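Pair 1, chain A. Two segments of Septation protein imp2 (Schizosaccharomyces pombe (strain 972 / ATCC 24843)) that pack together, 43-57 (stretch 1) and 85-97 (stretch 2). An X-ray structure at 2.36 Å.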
# COMPACT_ATOMS: atom_id res chain seq x y z
N GLU A 43 -2.22 3.61 13.09
CA GLU A 43 -3.09 3.05 12.06
C GLU A 43 -2.41 3.09 10.69
O GLU A 43 -2.45 2.11 9.94
CB GLU A 43 -4.42 3.81 12.02
CG GLU A 43 -5.35 3.43 10.88
CD GLU A 43 -5.99 2.06 11.06
OE1 GLU A 43 -5.75 1.42 12.10
OE2 GLU A 43 -6.74 1.64 10.16
N ARG A 44 -1.78 4.22 10.38
CA ARG A 44 -1.07 4.40 9.11
C ARG A 44 0.01 3.34 8.91
O ARG A 44 0.25 2.89 7.78
CB ARG A 44 -0.45 5.80 9.06
CG ARG A 44 0.24 6.13 7.74
CD ARG A 44 -0.71 5.98 6.56
NE ARG A 44 -0.03 6.20 5.30
CZ ARG A 44 0.60 5.24 4.62
NH1 ARG A 44 0.63 4.00 5.08
NH2 ARG A 44 1.21 5.53 3.47
N ALA A 45 0.65 2.94 10.00
CA ALA A 45 1.69 1.92 9.95
C ALA A 45 1.10 0.54 9.70
O ALA A 45 1.65 -0.25 8.93
CB ALA A 45 2.51 1.93 11.23
N ASN A 46 -0.01 0.24 10.37
CA ASN A 46 -0.68 -1.04 10.19
C ASN A 46 -1.27 -1.17 8.80
O ASN A 46 -1.28 -2.25 8.22
CB ASN A 46 -1.77 -1.23 11.25
CG ASN A 46 -1.21 -1.74 12.57
OD1 ASN A 46 -0.18 -2.41 12.60
ND2 ASN A 46 -1.90 -1.42 13.66
N ILE A 47 -1.77 -0.05 8.27
CA ILE A 47 -2.25 -0.01 6.89
C ILE A 47 -1.12 -0.39 5.94
O ILE A 47 -1.30 -1.20 5.03
CB ILE A 47 -2.79 1.39 6.52
CG1 ILE A 47 -4.08 1.68 7.29
CG2 ILE A 47 -3.05 1.49 5.02
CD1 ILE A 47 -4.63 3.07 7.07
N GLU A 48 0.06 0.18 6.18
CA GLU A 48 1.22 -0.10 5.34
C GLU A 48 1.67 -1.56 5.46
O GLU A 48 2.04 -2.19 4.47
CB GLU A 48 2.38 0.83 5.70
CG GLU A 48 3.51 0.82 4.68
CD GLU A 48 3.14 1.57 3.40
OE1 GLU A 48 2.05 2.17 3.36
OE2 GLU A 48 3.95 1.57 2.45
N GLU A 49 1.62 -2.08 6.68
CA GLU A 49 2.04 -3.45 6.94
C GLU A 49 1.14 -4.45 6.22
O GLU A 49 1.62 -5.36 5.53
CB GLU A 49 2.05 -3.74 8.44
CG GLU A 49 2.59 -5.12 8.81
CD GLU A 49 2.60 -5.36 10.31
OE1 GLU A 49 2.23 -4.44 11.07
OE2 GLU A 49 2.99 -6.47 10.74
N ASP A 50 -0.17 -4.28 6.38
CA ASP A 50 -1.16 -5.12 5.72
C ASP A 50 -0.98 -5.11 4.20
O ASP A 50 -1.05 -6.15 3.55
CB ASP A 50 -2.57 -4.66 6.08
CG ASP A 50 -3.65 -5.49 5.42
OD1 ASP A 50 -3.52 -6.73 5.39
OD2 ASP A 50 -4.64 -4.91 4.93
N TYR A 51 -0.76 -3.92 3.67
CA TYR A 51 -0.46 -3.70 2.26
C TYR A 51 0.77 -4.53 1.84
O TYR A 51 0.73 -5.27 0.86
CB TYR A 51 -0.23 -2.20 2.02
CG TYR A 51 -0.09 -1.74 0.59
CD1 TYR A 51 -1.06 -2.02 -0.37
CD2 TYR A 51 0.99 -0.95 0.20
CE1 TYR A 51 -0.94 -1.57 -1.68
CE2 TYR A 51 1.12 -0.49 -1.10
CZ TYR A 51 0.16 -0.80 -2.03
OH TYR A 51 0.30 -0.33 -3.32
N ALA A 52 1.84 -4.40 2.61
CA ALA A 52 3.06 -5.16 2.37
C ALA A 52 2.83 -6.67 2.43
O ALA A 52 3.28 -7.41 1.56
CB ALA A 52 4.12 -4.75 3.36
N LYS A 53 2.12 -7.12 3.46
CA LYS A 53 1.87 -8.55 3.64
C LYS A 53 1.09 -9.14 2.47
O LYS A 53 1.45 -10.20 1.94
CB LYS A 53 1.12 -8.82 4.94
CG LYS A 53 1.92 -8.59 6.20
CD LYS A 53 1.05 -8.81 7.43
CE LYS A 53 1.85 -8.68 8.72
NZ LYS A 53 0.99 -8.89 9.91
N ARG A 54 0.03 -8.46 2.06
CA ARG A 54 -0.79 -8.93 0.95
C ARG A 54 0.01 -8.94 -0.36
O ARG A 54 -0.14 -9.86 -1.17
CB ARG A 54 -2.04 -8.06 0.80
CG ARG A 54 -3.02 -8.17 1.96
CD ARG A 54 -4.36 -7.54 1.62
NE ARG A 54 -4.99 -8.20 0.48
CZ ARG A 54 -6.14 -7.82 -0.07
NH1 ARG A 54 -6.79 -6.77 0.41
NH2 ARG A 54 -6.63 -8.49 -1.11
N MET A 55 0.85 -7.94 -0.55
CA MET A 55 1.65 -7.85 -1.77
C MET A 55 2.68 -8.98 -1.83
O MET A 55 2.96 -9.51 -2.91
CB MET A 55 2.35 -6.49 -1.86
CG MET A 55 2.93 -6.20 -3.23
SD MET A 55 3.60 -4.53 -3.34
CE MET A 55 2.15 -3.56 -2.93
N ALA A 56 3.22 -9.35 -0.67
CA ALA A 56 4.15 -10.47 -0.59
C ALA A 56 3.44 -11.78 -0.93
O ALA A 56 3.96 -12.59 -1.70
CB ALA A 56 4.76 -10.55 0.80
N LYS A 57 2.26 -11.97 -0.36
CA LYS A 57 1.46 -13.17 -0.63
C LYS A 57 1.18 -13.30 -2.12
O LYS A 57 1.24 -14.39 -2.69
CB LYS A 57 0.15 -13.12 0.15
CG LYS A 57 -0.71 -14.37 -0.01
CD LYS A 57 -2.02 -14.25 0.75
CE LYS A 57 -2.92 -15.46 0.52
NZ LYS A 57 -2.36 -16.70 1.13
N MET A 85 8.92 -4.82 -4.22
CA MET A 85 8.08 -3.74 -3.76
C MET A 85 7.44 -4.10 -2.41
O MET A 85 7.34 -3.26 -1.52
CB MET A 85 7.01 -3.40 -4.80
CG MET A 85 7.57 -2.67 -6.02
SD MET A 85 6.31 -2.16 -7.20
CE MET A 85 6.66 -3.25 -8.57
N ALA A 86 7.05 -5.36 -2.26
CA ALA A 86 6.51 -5.86 -1.00
C ALA A 86 7.53 -5.73 0.13
O ALA A 86 7.21 -5.23 1.21
CB ALA A 86 6.06 -7.31 -1.14
N LYS A 87 8.75 -6.20 -0.12
CA LYS A 87 9.83 -6.13 0.86
C LYS A 87 10.08 -4.70 1.32
O LYS A 87 10.31 -4.44 2.50
CB LYS A 87 11.13 -6.70 0.28
CG LYS A 87 11.05 -8.13 -0.20
CD LYS A 87 12.31 -8.51 -0.96
CE LYS A 87 12.18 -9.86 -1.63
NZ LYS A 87 13.39 -10.20 -2.43
N SER A 88 10.07 -3.78 0.36
CA SER A 88 10.27 -2.37 0.65
C SER A 88 9.15 -1.84 1.54
O SER A 88 9.41 -1.24 2.58
CB SER A 88 10.36 -1.56 -0.65
OG SER A 88 10.41 -0.16 -0.39
N HIS A 89 7.91 -2.09 1.12
CA HIS A 89 6.76 -1.64 1.90
C HIS A 89 6.74 -2.24 3.30
O HIS A 89 6.30 -1.58 4.25
CB HIS A 89 5.46 -1.96 1.15
CG HIS A 89 5.15 -1.01 0.04
ND1 HIS A 89 4.62 0.24 0.26
CD2 HIS A 89 5.31 -1.12 -1.30
CE1 HIS A 89 4.46 0.86 -0.89
NE2 HIS A 89 4.87 0.06 -1.86
N LEU A 90 7.23 -3.46 3.45
CA LEU A 90 7.32 -4.08 4.78
C LEU A 90 8.34 -3.34 5.64
O LEU A 90 8.09 -3.08 6.82
CB LEU A 90 7.68 -5.56 4.69
CG LEU A 90 7.66 -6.32 6.02
CD1 LEU A 90 6.28 -6.25 6.66
CD2 LEU A 90 8.10 -7.76 5.85
N GLN A 91 9.48 -3.03 5.05
CA GLN A 91 10.52 -2.25 5.72
C GLN A 91 10.00 -0.86 6.09
O GLN A 91 10.26 -0.35 7.18
CB GLN A 91 11.77 -2.15 4.83
CG GLN A 91 12.85 -1.19 5.32
CD GLN A 91 13.64 -1.72 6.50
OE1 GLN A 91 13.10 -1.92 7.59
NE2 GLN A 91 14.93 -1.96 6.28
N ILE A 92 9.25 -0.24 5.18
CA ILE A 92 8.69 1.08 5.42
C ILE A 92 7.69 1.06 6.58
O ILE A 92 7.70 1.95 7.43
CB ILE A 92 8.00 1.65 4.15
CG1 ILE A 92 9.04 1.88 3.05
CG2 ILE A 92 7.29 2.96 4.47
CD1 ILE A 92 10.09 2.91 3.42
N SER A 93 6.84 0.03 6.62
CA SER A 93 5.86 -0.08 7.69
C SER A 93 6.55 -0.27 9.03
O SER A 93 6.08 0.24 10.06
CB SER A 93 4.90 -1.25 7.43
OG SER A 93 5.53 -2.50 7.61
N GLN A 94 7.68 -0.97 9.03
CA GLN A 94 8.45 -1.17 10.26
C GLN A 94 9.07 0.14 10.74
O GLN A 94 9.13 0.41 11.93
CB GLN A 94 9.55 -2.22 10.05
CG GLN A 94 9.01 -3.63 9.87
CD GLN A 94 10.06 -4.61 9.36
OE1 GLN A 94 11.17 -4.21 8.98
NE2 GLN A 94 9.73 -5.89 9.35
N LEU A 95 9.53 0.96 9.80
CA LEU A 95 10.08 2.27 10.14
C LEU A 95 8.97 3.24 10.56
O LEU A 95 9.18 4.09 11.43
CB LEU A 95 10.88 2.84 8.97
CG LEU A 95 12.14 2.06 8.58
CD1 LEU A 95 12.74 2.57 7.28
CD2 LEU A 95 13.17 2.10 9.70
N LEU A 96 7.80 3.11 9.96
CA LEU A 96 6.65 3.93 10.35
C LEU A 96 6.29 3.65 11.80
O LEU A 96 5.86 4.55 12.53
CB LEU A 96 5.45 3.66 9.44
CG LEU A 96 5.45 4.29 8.05
CD1 LEU A 96 4.21 3.89 7.26
CD2 LEU A 96 5.56 5.81 8.14
N GLN A 97 6.47 2.40 12.23
CA GLN A 97 6.18 2.03 13.61
C GLN A 97 7.29 2.50 14.55
O GLN A 97 7.01 3.12 15.57
CB GLN A 97 5.99 0.52 13.73
CG GLN A 97 4.55 0.09 13.45
CD GLN A 97 4.43 -1.35 13.00
OE1 GLN A 97 5.40 -2.11 13.00
NE2 GLN A 97 3.22 -1.74 12.60

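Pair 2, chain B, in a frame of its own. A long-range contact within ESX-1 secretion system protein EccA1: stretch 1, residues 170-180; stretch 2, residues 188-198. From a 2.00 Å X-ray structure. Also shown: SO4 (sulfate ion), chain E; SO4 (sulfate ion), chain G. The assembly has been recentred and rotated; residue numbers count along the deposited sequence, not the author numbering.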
# COMPACT_ATOMS: atom_id res chain seq x y z
N ALA B 170 11.30 6.63 -4.43
CA ALA B 170 12.64 6.55 -3.80
C ALA B 170 12.62 7.09 -2.36
O ALA B 170 13.20 6.50 -1.44
CB ALA B 170 13.68 7.28 -4.65
N GLY B 171 11.88 8.18 -2.18
CA GLY B 171 11.63 8.74 -0.86
C GLY B 171 10.86 7.80 0.05
O GLY B 171 11.26 7.60 1.21
N ALA B 172 9.76 7.23 -0.47
CA ALA B 172 9.01 6.23 0.30
C ALA B 172 9.90 5.05 0.71
O ALA B 172 9.80 4.52 1.83
CB ALA B 172 7.80 5.73 -0.49
N ALA B 173 10.77 4.63 -0.20
CA ALA B 173 11.68 3.54 0.05
C ALA B 173 12.63 3.86 1.21
O ALA B 173 12.96 2.96 2.01
CB ALA B 173 12.48 3.23 -1.20
N GLY B 174 13.08 5.11 1.29
CA GLY B 174 13.88 5.60 2.40
C GLY B 174 13.13 5.51 3.73
O GLY B 174 13.70 5.13 4.74
N VAL B 175 11.84 5.83 3.71
CA VAL B 175 10.99 5.61 4.87
C VAL B 175 10.96 4.12 5.26
O VAL B 175 11.15 3.77 6.44
CB VAL B 175 9.56 6.13 4.66
CG1 VAL B 175 8.72 5.85 5.92
CG2 VAL B 175 9.58 7.63 4.35
N ALA B 176 10.75 3.24 4.28
CA ALA B 176 10.75 1.78 4.58
C ALA B 176 12.07 1.31 5.15
O ALA B 176 12.10 0.49 6.10
CB ALA B 176 10.36 0.96 3.35
N HIS B 177 13.17 1.84 4.62
CA HIS B 177 14.50 1.48 5.07
C HIS B 177 14.67 1.93 6.53
O HIS B 177 15.16 1.17 7.39
CB HIS B 177 15.55 2.11 4.14
CG HIS B 177 16.91 1.43 4.20
ND1 HIS B 177 17.77 1.42 3.16
CD2 HIS B 177 17.55 0.74 5.23
CE1 HIS B 177 18.88 0.75 3.51
NE2 HIS B 177 18.74 0.34 4.78
N GLY B 178 14.22 3.15 6.83
CA GLY B 178 14.29 3.71 8.21
C GLY B 178 13.43 2.99 9.22
O GLY B 178 13.88 2.73 10.34
N VAL B 179 12.20 2.64 8.82
CA VAL B 179 11.31 1.85 9.65
C VAL B 179 11.90 0.47 9.96
O VAL B 179 11.88 0.02 11.12
CB VAL B 179 9.92 1.76 9.02
CG1 VAL B 179 9.06 0.71 9.71
CG2 VAL B 179 9.25 3.16 9.06
N ALA B 180 12.39 -0.21 8.92
CA ALA B 180 13.04 -1.51 9.08
C ALA B 180 14.24 -1.39 10.05
O ALA B 180 14.40 -2.21 10.96
CB ALA B 180 13.48 -2.06 7.70
N THR B 188 20.15 4.85 15.44
CA THR B 188 20.85 5.97 14.84
C THR B 188 20.65 5.99 13.33
O THR B 188 20.38 7.04 12.75
CB THR B 188 22.36 5.97 15.18
OG1 THR B 188 22.50 6.25 16.57
CG2 THR B 188 23.12 7.04 14.39
N GLU B 189 20.80 4.82 12.70
CA GLU B 189 20.54 4.68 11.28
C GLU B 189 19.08 5.06 10.95
O GLU B 189 18.84 5.78 9.97
CB GLU B 189 20.87 3.25 10.81
CG GLU B 189 20.46 2.97 9.37
CD GLU B 189 20.88 1.62 8.84
OE1 GLU B 189 21.52 0.81 9.57
OE2 GLU B 189 20.54 1.36 7.67
N ALA B 190 18.13 4.57 11.74
CA ALA B 190 16.72 4.90 11.57
C ALA B 190 16.50 6.42 11.57
O ALA B 190 15.83 6.96 10.71
CB ALA B 190 15.85 4.26 12.64
N GLU B 191 17.13 7.11 12.52
CA GLU B 191 16.99 8.57 12.61
C GLU B 191 17.57 9.30 11.41
O GLU B 191 16.92 10.18 10.88
CB GLU B 191 17.62 9.06 13.91
CG GLU B 191 16.85 8.60 15.12
CD GLU B 191 17.67 8.58 16.40
OE1 GLU B 191 18.91 8.73 16.33
OE2 GLU B 191 17.06 8.37 17.48
N ARG B 192 18.75 8.89 10.95
CA ARG B 192 19.32 9.47 9.73
C ARG B 192 18.38 9.23 8.51
O ARG B 192 18.00 10.16 7.80
CB ARG B 192 20.71 8.87 9.42
CG ARG B 192 21.37 9.45 8.17
CD ARG B 192 22.74 8.86 7.84
NE ARG B 192 22.72 7.40 7.70
CZ ARG B 192 22.46 6.71 6.58
NH1 ARG B 192 22.18 7.31 5.42
NH2 ARG B 192 22.48 5.38 6.62
N ARG B 193 17.96 7.99 8.29
CA ARG B 193 17.15 7.68 7.12
C ARG B 193 15.76 8.32 7.16
O ARG B 193 15.28 8.79 6.12
CB ARG B 193 17.02 6.18 6.89
CG ARG B 193 18.35 5.52 6.63
CD ARG B 193 18.16 4.06 6.29
NE ARG B 193 19.43 3.37 6.11
CZ ARG B 193 20.21 3.48 5.04
NH1 ARG B 193 19.88 4.27 4.02
NH2 ARG B 193 21.34 2.78 4.97
N LEU B 194 15.13 8.33 8.33
CA LEU B 194 13.79 8.90 8.45
C LEU B 194 13.82 10.42 8.32
O LEU B 194 12.91 11.01 7.73
CB LEU B 194 13.13 8.47 9.77
CG LEU B 194 12.75 6.98 9.87
CD1 LEU B 194 12.26 6.65 11.29
CD2 LEU B 194 11.73 6.59 8.80
N THR B 195 14.89 11.04 8.84
CA THR B 195 15.10 12.49 8.68
C THR B 195 15.33 12.87 7.21
O THR B 195 14.70 13.80 6.73
CB THR B 195 16.23 13.00 9.58
OG1 THR B 195 15.90 12.69 10.94
CG2 THR B 195 16.41 14.53 9.41
N GLU B 196 16.17 12.12 6.49
CA GLU B 196 16.35 12.34 5.05
C GLU B 196 15.06 12.11 4.25
O GLU B 196 14.71 12.92 3.37
CB GLU B 196 17.49 11.50 4.49
CG GLU B 196 18.86 12.01 4.93
CD GLU B 196 20.05 11.20 4.41
OE1 GLU B 196 19.91 10.56 3.34
OE2 GLU B 196 21.14 11.23 5.03
N ALA B 197 14.36 11.02 4.55
CA ALA B 197 13.12 10.72 3.84
C ALA B 197 12.06 11.81 4.10
O ALA B 197 11.22 12.09 3.24
CB ALA B 197 12.60 9.34 4.24
N ASN B 198 12.14 12.44 5.26
CA ASN B 198 11.23 13.52 5.55
C ASN B 198 11.38 14.71 4.59
O ASN B 198 10.41 15.40 4.32
CB ASN B 198 11.39 14.01 6.98
CG ASN B 198 10.23 14.88 7.42
OD1 ASN B 198 9.08 14.44 7.45
ND2 ASN B 198 10.52 16.11 7.75
S SO4 E . 22.92 4.61 1.90
O1 SO4 E . 23.09 5.70 2.89
O2 SO4 E . 21.47 4.35 1.76
O3 SO4 E . 23.43 5.02 0.57
O4 SO4 E . 23.65 3.41 2.37
S SO4 G . 22.00 3.07 18.26
O1 SO4 G . 23.35 2.88 18.82
O2 SO4 G . 21.37 4.22 18.97
O3 SO4 G . 22.11 3.32 16.80
O4 SO4 G . 21.19 1.85 18.47
O HOH W 1 20.45 -1.00 6.76

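Pair 1 and pair 2 are both built from two antiparallel helices, with angles of 158° and 161° between their N-to-C directions and axes approaching to 8.0 and 7.9 Å. Fourteen central residues superpose with an RMSD of 0.3 Å. Such close axes require small residues where the backbones come nearest, and both pairs supply them.

At one point of closest CA approach A45(A) matches G171(B), and its partner S93(A) matches A197(B). In pair 1 the CB of S93(A) lies 3.7 Å from A45(A) O, while its OG turns back to donate a hydrogen bond to L90(A) O (2.7 Å), so the hydroxyl is satisfied within its own helix. In pair 2 the methyl CB of A197(B) rests 3.7 Å from G171(B) O and 3.5 Å from V175(B) CG2. V175(B) matches E49(A), whose backbone N is 3.5 Å from S93(A) CB.

The second close point pairs A52(A) with A86(A), matched by G178(B) and A190(B). The CB of A52(A) packs 3.4 Å from L90(A) N and 3.9 Å from L90(A) CB. G178(B) lacks this methyl, and L194(B), the counterpart of L90(A), uses the room: its CD2 comes to 3.9 Å from G178(B) CA, and a CB built on the glycine would clash with that CD2. The two leucines differ in rotamer, t,p in L90(A) and m,t in L194(B). A190(B) CB meets G178(B) O at 3.4 Å.

Between these points the solutions diverge. E48(A) projects into a hole formed by H89(A), I92(A), S93(A) and L96(A), and its OE2 accepts a hydrogen bond from H89(A) ND1 (2.6 Å); R44(A) NH1 holds the other carboxylate oxygen, E48(A) OE1, in a salt bridge at 2.9 Å. The matching G174(B) has no side chain, and its backbone C sits 3.9 Å from A197(B) CB.

Y51(A) and H89(A) match H177(B) and R193(B). Both combinations use a ring, but differently. The edge of Y51(A) points at the face of H89(A), with planes at 83° and centroids 5.0 Å apart. In pair 2 the guanidinium of R193(B) instead lies flat on H177(B), planes at 10° and centres 3.5 Å apart. A salt bridge from R193(B) NE to E189(B) OE2 (2.8 Å) steadies the arginine along its own helix, and a water links E189(B) OE2 to H177(B) NE2. Thus at the matched positions pair 1 has one direct hydrogen bond across the helices, H89(A) ND1 to E48(A) OE2, whereas pair 2 has no direct one and combines stacking, a water bridge and apolar contact.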